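Local coordinates for beta-hydroxyacid dehydrogenase, 3-hydroxyisobutyrate dehydrogenase (Saccharomonospora xinjiangensis XJ-54, PDB 6GRL), which is an S-selective imine reductase of the HIBADH-related family that probably uses NADPH to reduce imines and to carry out reductive amination, at residues D21-L26 and R37-R42; S77-V82 and D160-I165; R118-W123 and A129-G134; L150-S155 and P164-L169. All coordinates share one frame; numbering follows the deposited sequence. Where two conformers were deposited one is given.

Contact 1 of 4, residues D21-L26 and R37-R42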
# COMPACT_ATOMS: atom_id res chain seq x y z
N ASP A 21 -23.69 -7.50 -10.92
CA ASP A 21 -23.22 -8.87 -11.00
C ASP A 21 -23.20 -9.52 -9.62
O ASP A 21 -22.90 -8.85 -8.62
CB ASP A 21 -21.81 -8.91 -11.61
CG ASP A 21 -21.76 -8.31 -12.99
OD1 ASP A 21 -20.91 -7.41 -13.22
OD2 ASP A 21 -22.56 -8.72 -13.86
N PRO A 22 -23.51 -10.81 -9.52
CA PRO A 22 -23.33 -11.51 -8.24
C PRO A 22 -21.88 -11.47 -7.79
O PRO A 22 -20.96 -11.52 -8.61
CB PRO A 22 -23.79 -12.94 -8.55
CG PRO A 22 -24.69 -12.80 -9.74
CD PRO A 22 -24.11 -11.68 -10.55
N VAL A 23 -21.68 -11.37 -6.48
CA VAL A 23 -20.35 -11.26 -5.89
C VAL A 23 -20.27 -12.19 -4.68
O VAL A 23 -21.23 -12.29 -3.91
CB VAL A 23 -20.03 -9.81 -5.47
CG1 VAL A 23 -18.68 -9.72 -4.78
CG2 VAL A 23 -20.06 -8.88 -6.68
N THR A 24 -19.14 -12.86 -4.53
CA THR A 24 -18.85 -13.67 -3.35
C THR A 24 -17.72 -12.99 -2.58
O THR A 24 -16.72 -12.59 -3.17
CB THR A 24 -18.45 -15.09 -3.73
OG1 THR A 24 -19.60 -15.79 -4.23
CG2 THR A 24 -17.88 -15.84 -2.53
N VAL A 25 -17.89 -12.87 -1.26
CA VAL A 25 -16.87 -12.31 -0.38
C VAL A 25 -16.45 -13.41 0.59
O VAL A 25 -17.28 -13.92 1.35
CB VAL A 25 -17.36 -11.07 0.37
CG1 VAL A 25 -16.27 -10.56 1.31
CG2 VAL A 25 -17.78 -9.99 -0.61
N LEU A 26 -15.17 -13.76 0.57
CA LEU A 26 -14.59 -14.72 1.51
C LEU A 26 -13.83 -13.94 2.58
O LEU A 26 -12.81 -13.31 2.29
CB LEU A 26 -13.66 -15.70 0.79
CG LEU A 26 -14.25 -16.53 -0.34
CD1 LEU A 26 -13.18 -17.42 -0.94
CD2 LEU A 26 -15.42 -17.35 0.17
N ARG A 37 -20.61 -5.33 2.82
CA ARG A 37 -21.68 -4.34 2.99
C ARG A 37 -21.77 -3.43 1.78
O ARG A 37 -22.87 -3.13 1.30
CB ARG A 37 -21.45 -3.52 4.25
CG ARG A 37 -21.90 -4.18 5.54
CD ARG A 37 -22.06 -3.16 6.65
NE ARG A 37 -20.83 -2.40 6.87
CZ ARG A 37 -19.86 -2.78 7.69
NH1 ARG A 37 -19.96 -3.91 8.37
NH2 ARG A 37 -18.77 -2.03 7.83
N ALA A 38 -20.63 -2.96 1.27
CA ALA A 38 -20.64 -2.05 0.13
C ALA A 38 -21.27 -2.71 -1.09
O ALA A 38 -22.04 -2.08 -1.82
CB ALA A 38 -19.22 -1.59 -0.19
N PHE A 39 -20.97 -3.99 -1.32
CA PHE A 39 -21.56 -4.70 -2.46
C PHE A 39 -23.06 -4.92 -2.25
O PHE A 39 -23.84 -4.77 -3.19
CB PHE A 39 -20.84 -6.03 -2.68
CG PHE A 39 -19.48 -5.88 -3.30
CD1 PHE A 39 -19.25 -4.94 -4.29
CD2 PHE A 39 -18.42 -6.67 -2.88
CE1 PHE A 39 -17.99 -4.80 -4.86
CE2 PHE A 39 -17.16 -6.54 -3.44
CZ PHE A 39 -16.95 -5.60 -4.43
N VAL A 40 -23.46 -5.26 -1.02
CA VAL A 40 -24.88 -5.46 -0.73
C VAL A 40 -25.66 -4.17 -1.00
O VAL A 40 -26.72 -4.19 -1.63
CB VAL A 40 -25.08 -5.94 0.71
CG1 VAL A 40 -26.54 -5.86 1.11
CG2 VAL A 40 -24.56 -7.36 0.88
N GLU A 41 -25.13 -3.04 -0.52
CA GLU A 41 -25.82 -1.76 -0.68
C GLU A 41 -25.89 -1.31 -2.13
O GLU A 41 -26.73 -0.47 -2.46
CB GLU A 41 -25.12 -0.70 0.17
CG GLU A 41 -25.16 -0.97 1.66
CD GLU A 41 -24.25 -0.05 2.46
OE1 GLU A 41 -23.59 0.81 1.84
OE2 GLU A 41 -24.19 -0.21 3.69
N ARG A 42 -25.03 -1.84 -3.00
CA ARG A 42 -25.04 -1.50 -4.42
C ARG A 42 -25.91 -2.43 -5.25
O ARG A 42 -25.88 -2.36 -6.48
CB ARG A 42 -23.61 -1.49 -4.97
CG ARG A 42 -22.76 -0.33 -4.46
CD ARG A 42 -23.45 1.01 -4.67
NE ARG A 42 -23.25 1.53 -6.02
CZ ARG A 42 -22.20 2.25 -6.40
NH1 ARG A 42 -21.24 2.54 -5.53
NH2 ARG A 42 -22.11 2.68 -7.65

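Contact 2 of 4, residues S77-V82 and D160-I165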
# COMPACT_ATOMS: atom_id res chain seq x y z
N SER A 77 -21.15 -17.26 -7.45
CA SER A 77 -20.86 -16.09 -8.28
C SER A 77 -19.63 -16.36 -9.13
O SER A 77 -18.80 -17.21 -8.82
CB SER A 77 -20.63 -14.83 -7.43
OG SER A 77 -21.28 -14.92 -6.18
N ARG A 78 -19.51 -15.59 -10.22
CA ARG A 78 -18.31 -15.59 -11.03
C ARG A 78 -17.23 -14.69 -10.44
O ARG A 78 -16.04 -14.95 -10.63
CB ARG A 78 -18.64 -15.14 -12.46
CG ARG A 78 -17.42 -14.90 -13.35
CD ARG A 78 -17.83 -14.44 -14.74
NE ARG A 78 -16.68 -14.38 -15.64
CZ ARG A 78 -16.07 -13.25 -16.01
NH1 ARG A 78 -16.51 -12.08 -15.57
NH2 ARG A 78 -15.04 -13.30 -16.84
N PHE A 79 -17.64 -13.66 -9.71
CA PHE A 79 -16.74 -12.66 -9.14
C PHE A 79 -16.52 -12.99 -7.67
O PHE A 79 -17.45 -12.93 -6.86
CB PHE A 79 -17.34 -11.27 -9.31
CG PHE A 79 -16.38 -10.14 -9.10
CD1 PHE A 79 -15.44 -9.82 -10.07
CD2 PHE A 79 -16.43 -9.37 -7.95
CE1 PHE A 79 -14.56 -8.77 -9.89
CE2 PHE A 79 -15.56 -8.32 -7.76
CZ PHE A 79 -14.62 -8.02 -8.73
N VAL A 80 -15.28 -13.34 -7.31
CA VAL A 80 -14.94 -13.78 -5.96
C VAL A 80 -13.92 -12.82 -5.38
O VAL A 80 -12.82 -12.67 -5.94
CB VAL A 80 -14.41 -15.22 -5.94
CG1 VAL A 80 -14.05 -15.64 -4.52
CG2 VAL A 80 -15.43 -16.18 -6.54
N VAL A 81 -14.26 -12.20 -4.26
CA VAL A 81 -13.38 -11.25 -3.57
C VAL A 81 -12.89 -11.91 -2.29
O VAL A 81 -13.69 -12.41 -1.49
CB VAL A 81 -14.11 -9.93 -3.26
CG1 VAL A 81 -13.17 -8.96 -2.56
CG2 VAL A 81 -14.66 -9.33 -4.54
N VAL A 82 -11.57 -11.91 -2.09
CA VAL A 82 -10.93 -12.55 -0.94
C VAL A 82 -10.38 -11.46 -0.04
O VAL A 82 -9.50 -10.70 -0.44
CB VAL A 82 -9.82 -13.52 -1.38
CG1 VAL A 82 -9.28 -14.30 -0.19
CG2 VAL A 82 -10.32 -14.46 -2.47
N ASP A 160 -9.87 -3.86 -16.58
CA ASP A 160 -10.72 -2.97 -17.37
C ASP A 160 -12.17 -3.43 -17.36
O ASP A 160 -13.09 -2.61 -17.27
CB ASP A 160 -10.20 -2.90 -18.81
CG ASP A 160 -8.85 -2.21 -18.91
OD1 ASP A 160 -8.53 -1.39 -18.03
OD2 ASP A 160 -8.11 -2.49 -19.88
N ALA A 161 -12.40 -4.75 -17.43
CA ALA A 161 -13.76 -5.27 -17.48
C ALA A 161 -14.49 -5.12 -16.15
O ALA A 161 -15.73 -5.07 -16.15
CB ALA A 161 -13.74 -6.73 -17.91
N HIS A 162 -13.77 -5.06 -15.03
CA HIS A 162 -14.40 -5.04 -13.72
C HIS A 162 -14.07 -3.77 -12.93
O HIS A 162 -14.40 -3.70 -11.74
CB HIS A 162 -13.98 -6.27 -12.91
CG HIS A 162 -14.32 -7.56 -13.58
ND1 HIS A 162 -15.60 -8.07 -13.61
CD2 HIS A 162 -13.55 -8.46 -14.25
CE1 HIS A 162 -15.61 -9.22 -14.27
NE2 HIS A 162 -14.37 -9.47 -14.66
N GLU A 163 -13.45 -2.77 -13.56
CA GLU A 163 -13.14 -1.53 -12.85
C GLU A 163 -14.37 -0.85 -12.25
O GLU A 163 -14.26 -0.35 -11.11
CB GLU A 163 -12.40 -0.57 -13.79
CG GLU A 163 -11.91 0.70 -13.10
CD GLU A 163 -11.16 1.62 -14.04
OE1 GLU A 163 -11.06 1.30 -15.24
OE2 GLU A 163 -10.66 2.66 -13.57
N PRO A 164 -15.53 -0.78 -12.91
CA PRO A 164 -16.70 -0.17 -12.25
C PRO A 164 -17.12 -0.88 -10.97
O PRO A 164 -17.61 -0.23 -10.04
CB PRO A 164 -17.79 -0.24 -13.32
CG PRO A 164 -17.05 -0.27 -14.60
CD PRO A 164 -15.82 -1.07 -14.33
N ILE A 165 -16.94 -2.20 -10.89
CA ILE A 165 -17.26 -2.91 -9.65
C ILE A 165 -16.24 -2.56 -8.57
O ILE A 165 -16.61 -2.33 -7.41
CB ILE A 165 -17.32 -4.42 -9.90
CG1 ILE A 165 -18.44 -4.76 -10.90
CG2 ILE A 165 -17.54 -5.17 -8.59
CD1 ILE A 165 -18.49 -6.22 -11.28

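Contact 3 of 4, residues R118-W123 and A129-G134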
# COMPACT_ATOMS: atom_id res chain seq x y z
N ARG A 118 2.10 -13.04 -6.89
CA ARG A 118 2.46 -13.71 -8.14
C ARG A 118 2.16 -15.20 -8.07
O ARG A 118 1.72 -15.80 -9.06
CB ARG A 118 3.94 -13.46 -8.44
CG ARG A 118 4.28 -11.99 -8.62
CD ARG A 118 5.75 -11.75 -8.91
NE ARG A 118 6.05 -10.32 -9.02
CZ ARG A 118 6.87 -9.66 -8.22
NH1 ARG A 118 7.52 -10.28 -7.25
NH2 ARG A 118 7.06 -8.36 -8.41
N SER A 119 2.37 -15.82 -6.91
CA SER A 119 2.03 -17.23 -6.75
C SER A 119 0.52 -17.43 -6.83
O SER A 119 0.05 -18.41 -7.43
CB SER A 119 2.57 -17.75 -5.42
OG SER A 119 2.08 -19.06 -5.15
N ASN A 120 -0.26 -16.52 -6.24
CA ASN A 120 -1.71 -16.62 -6.31
C ASN A 120 -2.20 -16.55 -7.75
O ASN A 120 -3.14 -17.27 -8.13
CB ASN A 120 -2.36 -15.51 -5.48
CG ASN A 120 -2.10 -15.65 -4.00
OD1 ASN A 120 -1.76 -16.72 -3.51
ND2 ASN A 120 -2.27 -14.55 -3.27
N GLU A 121 -1.58 -15.69 -8.56
CA GLU A 121 -1.97 -15.58 -9.96
C GLU A 121 -1.75 -16.89 -10.70
O GLU A 121 -2.60 -17.32 -11.49
CB GLU A 121 -1.20 -14.45 -10.64
CG GLU A 121 -1.82 -13.98 -11.94
CD GLU A 121 -0.88 -13.15 -12.78
OE1 GLU A 121 0.34 -13.41 -12.75
OE2 GLU A 121 -1.36 -12.22 -13.46
N ARG A 122 -0.60 -17.53 -10.47
CA ARG A 122 -0.33 -18.82 -11.11
C ARG A 122 -1.31 -19.88 -10.63
O ARG A 122 -1.80 -20.69 -11.42
CB ARG A 122 1.11 -19.25 -10.83
CG ARG A 122 2.16 -18.43 -11.56
CD ARG A 122 3.54 -19.05 -11.43
NE ARG A 122 4.00 -19.10 -10.05
CZ ARG A 122 4.68 -18.13 -9.44
NH1 ARG A 122 4.99 -17.03 -10.10
NH2 ARG A 122 5.05 -18.27 -8.18
N TRP A 123 -1.62 -19.87 -9.33
CA TRP A 123 -2.60 -20.81 -8.78
C TRP A 123 -3.96 -20.65 -9.46
O TRP A 123 -4.61 -21.64 -9.82
CB TRP A 123 -2.72 -20.60 -7.27
CG TRP A 123 -3.60 -21.57 -6.55
CD1 TRP A 123 -3.22 -22.74 -5.95
CD2 TRP A 123 -5.01 -21.46 -6.33
NE1 TRP A 123 -4.30 -23.36 -5.38
CE2 TRP A 123 -5.42 -22.59 -5.60
CE3 TRP A 123 -5.98 -20.50 -6.68
CZ2 TRP A 123 -6.74 -22.80 -5.21
CZ3 TRP A 123 -7.29 -20.71 -6.30
CH2 TRP A 123 -7.66 -21.85 -5.57
N ALA A 129 -8.96 -19.42 -13.86
CA ALA A 129 -9.53 -18.19 -13.33
C ALA A 129 -8.59 -17.02 -13.58
O ALA A 129 -7.36 -17.18 -13.59
CB ALA A 129 -9.80 -18.32 -11.82
N GLU A 130 -9.18 -15.85 -13.80
CA GLU A 130 -8.42 -14.61 -13.84
C GLU A 130 -8.16 -14.13 -12.41
O GLU A 130 -8.89 -14.46 -11.47
CB GLU A 130 -9.16 -13.55 -14.64
CG GLU A 130 -9.12 -13.77 -16.14
CD GLU A 130 -10.08 -12.87 -16.89
OE1 GLU A 130 -11.03 -12.35 -16.26
OE2 GLU A 130 -9.88 -12.66 -18.11
N TYR A 131 -7.09 -13.35 -12.25
CA TYR A 131 -6.65 -12.95 -10.92
C TYR A 131 -6.28 -11.48 -10.91
O TYR A 131 -5.53 -11.01 -11.77
CB TYR A 131 -5.46 -13.79 -10.46
CG TYR A 131 -4.96 -13.43 -9.08
CD1 TYR A 131 -5.61 -13.90 -7.94
CD2 TYR A 131 -3.85 -12.62 -8.91
CE1 TYR A 131 -5.16 -13.57 -6.68
CE2 TYR A 131 -3.39 -12.29 -7.65
CZ TYR A 131 -4.05 -12.76 -6.54
OH TYR A 131 -3.59 -12.43 -5.28
N LEU A 132 -6.79 -10.76 -9.91
CA LEU A 132 -6.37 -9.39 -9.63
C LEU A 132 -5.95 -9.31 -8.17
O LEU A 132 -6.65 -9.83 -7.29
CB LEU A 132 -7.49 -8.39 -9.91
CG LEU A 132 -7.86 -8.13 -11.37
CD1 LEU A 132 -9.14 -7.32 -11.46
CD2 LEU A 132 -6.72 -7.42 -12.09
N ASP A 133 -4.81 -8.69 -7.92
CA ASP A 133 -4.35 -8.45 -6.56
C ASP A 133 -4.61 -6.99 -6.20
O ASP A 133 -4.26 -6.09 -6.97
CB ASP A 133 -2.87 -8.77 -6.41
CG ASP A 133 -2.48 -9.02 -4.97
OD1 ASP A 133 -1.88 -8.12 -4.34
OD2 ASP A 133 -2.79 -10.11 -4.45
N GLY A 134 -5.23 -6.78 -5.05
CA GLY A 134 -5.55 -5.44 -4.61
C GLY A 134 -5.04 -5.18 -3.20
O GLY A 134 -4.95 -6.08 -2.38
O HOH W 1 -4.83 -16.01 -13.11
O HOH W 2 -3.72 -11.55 -13.62

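Contact 4 of 4, residues L150-S155 and P164-L169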
# COMPACT_ATOMS: atom_id res chain seq x y z
N LEU A 150 -7.68 2.05 -3.47
CA LEU A 150 -7.30 0.67 -3.74
C LEU A 150 -6.33 0.64 -4.91
O LEU A 150 -6.55 1.31 -5.93
CB LEU A 150 -8.52 -0.20 -4.05
CG LEU A 150 -9.56 -0.38 -2.94
CD1 LEU A 150 -10.65 0.68 -3.04
CD2 LEU A 150 -10.17 -1.78 -3.00
N SER A 151 -5.25 -0.12 -4.76
CA SER A 151 -4.27 -0.34 -5.82
C SER A 151 -4.42 -1.76 -6.35
O SER A 151 -4.56 -2.70 -5.56
CB SER A 151 -2.85 -0.12 -5.32
OG SER A 151 -2.64 1.22 -4.91
N PHE A 152 -4.39 -1.92 -7.67
CA PHE A 152 -4.60 -3.22 -8.29
C PHE A 152 -3.48 -3.53 -9.27
O PHE A 152 -2.90 -2.63 -9.90
CB PHE A 152 -5.95 -3.29 -9.02
CG PHE A 152 -7.13 -3.34 -8.10
CD1 PHE A 152 -7.54 -4.55 -7.56
CD2 PHE A 152 -7.81 -2.19 -7.76
CE1 PHE A 152 -8.63 -4.60 -6.71
CE2 PHE A 152 -8.89 -2.24 -6.91
CZ PHE A 152 -9.30 -3.44 -6.38
N SER A 153 -3.18 -4.82 -9.40
CA SER A 153 -2.23 -5.30 -10.39
C SER A 153 -2.69 -6.68 -10.86
O SER A 153 -3.42 -7.38 -10.17
CB SER A 153 -0.80 -5.36 -9.83
OG SER A 153 -0.76 -5.99 -8.56
N GLY A 154 -2.25 -7.04 -12.06
CA GLY A 154 -2.65 -8.27 -12.70
C GLY A 154 -3.04 -8.00 -14.14
O GLY A 154 -2.68 -6.98 -14.72
N SER A 155 -3.81 -8.93 -14.70
CA SER A 155 -4.22 -8.82 -16.10
C SER A 155 -4.98 -7.52 -16.33
O SER A 155 -5.94 -7.20 -15.62
CB SER A 155 -5.09 -10.02 -16.49
OG SER A 155 -5.83 -9.74 -17.66
N PRO A 164 -15.53 -0.78 -12.91
CA PRO A 164 -16.70 -0.17 -12.25
C PRO A 164 -17.12 -0.88 -10.97
O PRO A 164 -17.61 -0.23 -10.04
CB PRO A 164 -17.79 -0.24 -13.32
CG PRO A 164 -17.05 -0.27 -14.60
CD PRO A 164 -15.82 -1.07 -14.33
N ILE A 165 -16.94 -2.20 -10.89
CA ILE A 165 -17.26 -2.91 -9.65
C ILE A 165 -16.24 -2.56 -8.57
O ILE A 165 -16.61 -2.33 -7.41
CB ILE A 165 -17.32 -4.42 -9.90
CG1 ILE A 165 -18.44 -4.76 -10.90
CG2 ILE A 165 -17.54 -5.17 -8.59
CD1 ILE A 165 -18.49 -6.22 -11.28
N LEU A 166 -14.96 -2.50 -8.93
CA LEU A 166 -13.92 -2.19 -7.95
C LEU A 166 -14.07 -0.78 -7.40
O LEU A 166 -13.81 -0.54 -6.21
CB LEU A 166 -12.54 -2.38 -8.58
CG LEU A 166 -12.25 -3.77 -9.16
CD1 LEU A 166 -10.89 -3.78 -9.84
CD2 LEU A 166 -12.32 -4.83 -8.07
N ARG A 167 -14.48 0.18 -8.24
CA ARG A 167 -14.60 1.56 -7.77
C ARG A 167 -15.78 1.76 -6.84
O ARG A 167 -15.91 2.84 -6.26
CB ARG A 167 -14.70 2.52 -8.96
CG ARG A 167 -15.98 2.41 -9.76
CD ARG A 167 -16.22 3.64 -10.62
NE ARG A 167 -15.44 3.60 -11.86
CZ ARG A 167 -15.98 3.59 -13.08
NH1 ARG A 167 -17.30 3.61 -13.22
NH2 ARG A 167 -15.20 3.55 -14.15
N GLU A 168 -16.64 0.75 -6.67
CA GLU A 168 -17.68 0.81 -5.65
C GLU A 168 -17.11 0.74 -4.25
O GLU A 168 -17.82 1.07 -3.29
CB GLU A 168 -18.69 -0.33 -5.86
CG GLU A 168 -19.37 -0.32 -7.22
CD GLU A 168 -20.33 -1.48 -7.39
OE1 GLU A 168 -20.38 -2.36 -6.50
OE2 GLU A 168 -21.04 -1.52 -8.42
N LEU A 169 -15.85 0.34 -4.10
CA LEU A 169 -15.20 0.27 -2.80
C LEU A 169 -14.41 1.53 -2.46
O LEU A 169 -14.05 1.72 -1.29
CB LEU A 169 -14.28 -0.95 -2.73
CG LEU A 169 -14.92 -2.29 -3.08
CD1 LEU A 169 -13.90 -3.42 -3.00
CD2 LEU A 169 -16.10 -2.57 -2.16

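Contact 1 of 4, residues D21-L26 and R37-R42
Val23 is the first residue of strand 23-26 to meet helix 30-41, and within 37-42 it meets Phe39. Its CB faces the helix, and Val23 CG1, lying anti to the backbone N (chi1 176°), comes within 3.6 Å of Phe39 CD2. Val23 CG1 also lies 3.8 Å from Phe39 CE2, approaching the ring obliquely, with the two side chains crossing at about a right angle. Val23 has a second conformer in the model, so these distances apply to one of the two. Thr24 points away from the helix, and its OG1 bonds to Ser77 OG and Ala73 O.

This is the opening strand and helix of a Rossmann-type nucleotide-binding domain, the start of the beta-alpha-beta unit that runs on into strand 46-49. Strand 23-26 is an interior strand, its backbone paired with residues around Thr47 on one edge and with Phe79 and Val81 on the other.

Val25 brings CB back toward the helix. Val25 CG2, beside the backbone N, arrives at the edge of the Phe39 ring near the ring plane, 4.1 Å from Phe39 CD2. The His44 ring packs edge-to-face with Phe39, and Ile165 and Val81 also touch it. Past Leu26 comes a GxGxxG pattern (Gly27, Gly29, Gly32) spanning the turn and the start of helix 30-41, consistent with a dinucleotide-binding loop.

Contact 2 of 4, residues S77-V82 and D160-I165
Phe79 and His162 mark the closest approach of the two backbones, their CA atoms 9.2 Å apart, a spacing bridged here by the side chains of Arg78, Phe79, His162 and Ile165. Strand 79-82 lies within the parallel part of the sheet, and helix 156-166 covers it from one side. The helix is kinked here: Pro164 has no N-H to give to the turn before, and Ile165 N makes just a weak bond back to His162 O.

The Phe79 ring, carried toward the helix by a CG anti to the backbone N (chi1 -165°), touches two residues one turn apart, each with a different part of its rim. Phe79 CE1 lies 3.9 Å from His162 CG, over one face of the imidazole, while Ala161 CB lies over the opposite face. The two ring planes are 38° apart and their centroids 5.2 Å, an oblique pairing. At another corner of the phenyl ring, Phe79 CE2 touches Ile165 CG2 at 3.8 Å.

Arg78, extended from CG to NE, reaches the rim of the imidazole. Arg78 NH1 lies in the plane of that ring, 3.3 Å from His162 CE1, with the guanidinium turned 36° against it. The neighbouring NE of Arg78 bonds to Gly103 O, which fixes the end of the chain.

Phe79 covers one face of the imidazole and probably keeps water from it, and the cationic group at the ring's edge would probably favour a neutral His162.

Contact 3 of 4, residues R118-W123 and A129-G134
One face of the Tyr131 ring is covered by the helix backbone: the peptide joining Asn120 to Glu121 lies across it, with Asn120 C 4.1 Å above the plane over the ring centre and Glu121 N toward the rim. Side-chain carbons extend this cover. Asn120 CB reaches 3.4 Å from Tyr131 CZ at the phenol end, and Glu121 CB comes within 3.7 Å of Tyr131 CD2 nearer the base. With CB of Tyr131 pointing toward the helix, CG anti to the backbone N (chi1 -180°) lays the ring against it.

The hydroxyl is held in turn by the next residue on the same side of the strand. Tyr131 OH donates to Asp133 OD2 at 2.6 Å, using the carboxylate's anti lone pair, and also bonds to Asn108 ND2; Asp133 OD1 is salt-bridged to Lys135.

Two waters bridge the segments. One donates to Glu121 O at 3.1 Å and to Ala129 O at 2.8 Å; the other joins the Glu121 carboxylate, through OE2, to Tyr131 O. Helix 114-126 thus rests on strand 130-137, the helix-to-strand return of the beta-alpha-beta unit that begins with strand 105-108, as in Rossmann-type domains.

Contact 4 of 4, residues L150-S155 and P164-L169
With the CB atoms of Phe152 and Leu166 facing across the contact, CG anti to the carbonyl carbon (chi1 -72° for Phe152, -57° for Leu166) turns the ring and the isobutyl group onto each other. Leu166 CD1 then stands almost exactly over the middle of the ring, 3.8 Å from the Phe152 centroid and only 8° off the normal, a clear CH-pi contact. The other methyl, Leu166 CD2, slips toward the far end of the ring and lies 3.7 Å from Phe152 CZ.

Two residues back along strand 149-154, Leu150 points to the same side. Leu150 CD1 meets Leu169 CB at 4.0 Å and the carbonyl carbon Leu169 C at 3.9 Å, while CD2 touches Leu169 CD1. The two leucines cross at about a right angle. Leu169 is delivered by a type I turn, Leu166 to Leu169, closed by Leu169 N bonding to Leu166 O at 3.1 Å, on the way to strand 171-174.

Val172 of that last strand touches both Phe152 and Leu166, and Phe39 packs on Leu169. Between these segments the contact is apolar, made of van der Waals and CH-pi contacts, so it depends on shape fit rather than on directed polar bonds.

Overall arrangement
From the N terminus, contact 1 closes first, a short loop inside the opening beta-alpha-beta unit, and is finished before any other begins. Contact 2 opens next, on the neighbouring strand, and spans the longest loop, to helix 156-166. Contact 3 lies wholly within that loop, seating helix 114-126 against strand 130-137. Contact 4 opens inside it too, on the adjacent antiparallel strand, but ends at 164-169, sharing Pro164 and Ile165 with contact 2, so the two end on the same stretch of helix 156-166. All four reach one sheet of the nucleotide-binding domain. Contacts 1, 2 and 4 meet around Ile165, where helices 30-41 and 156-166 come together.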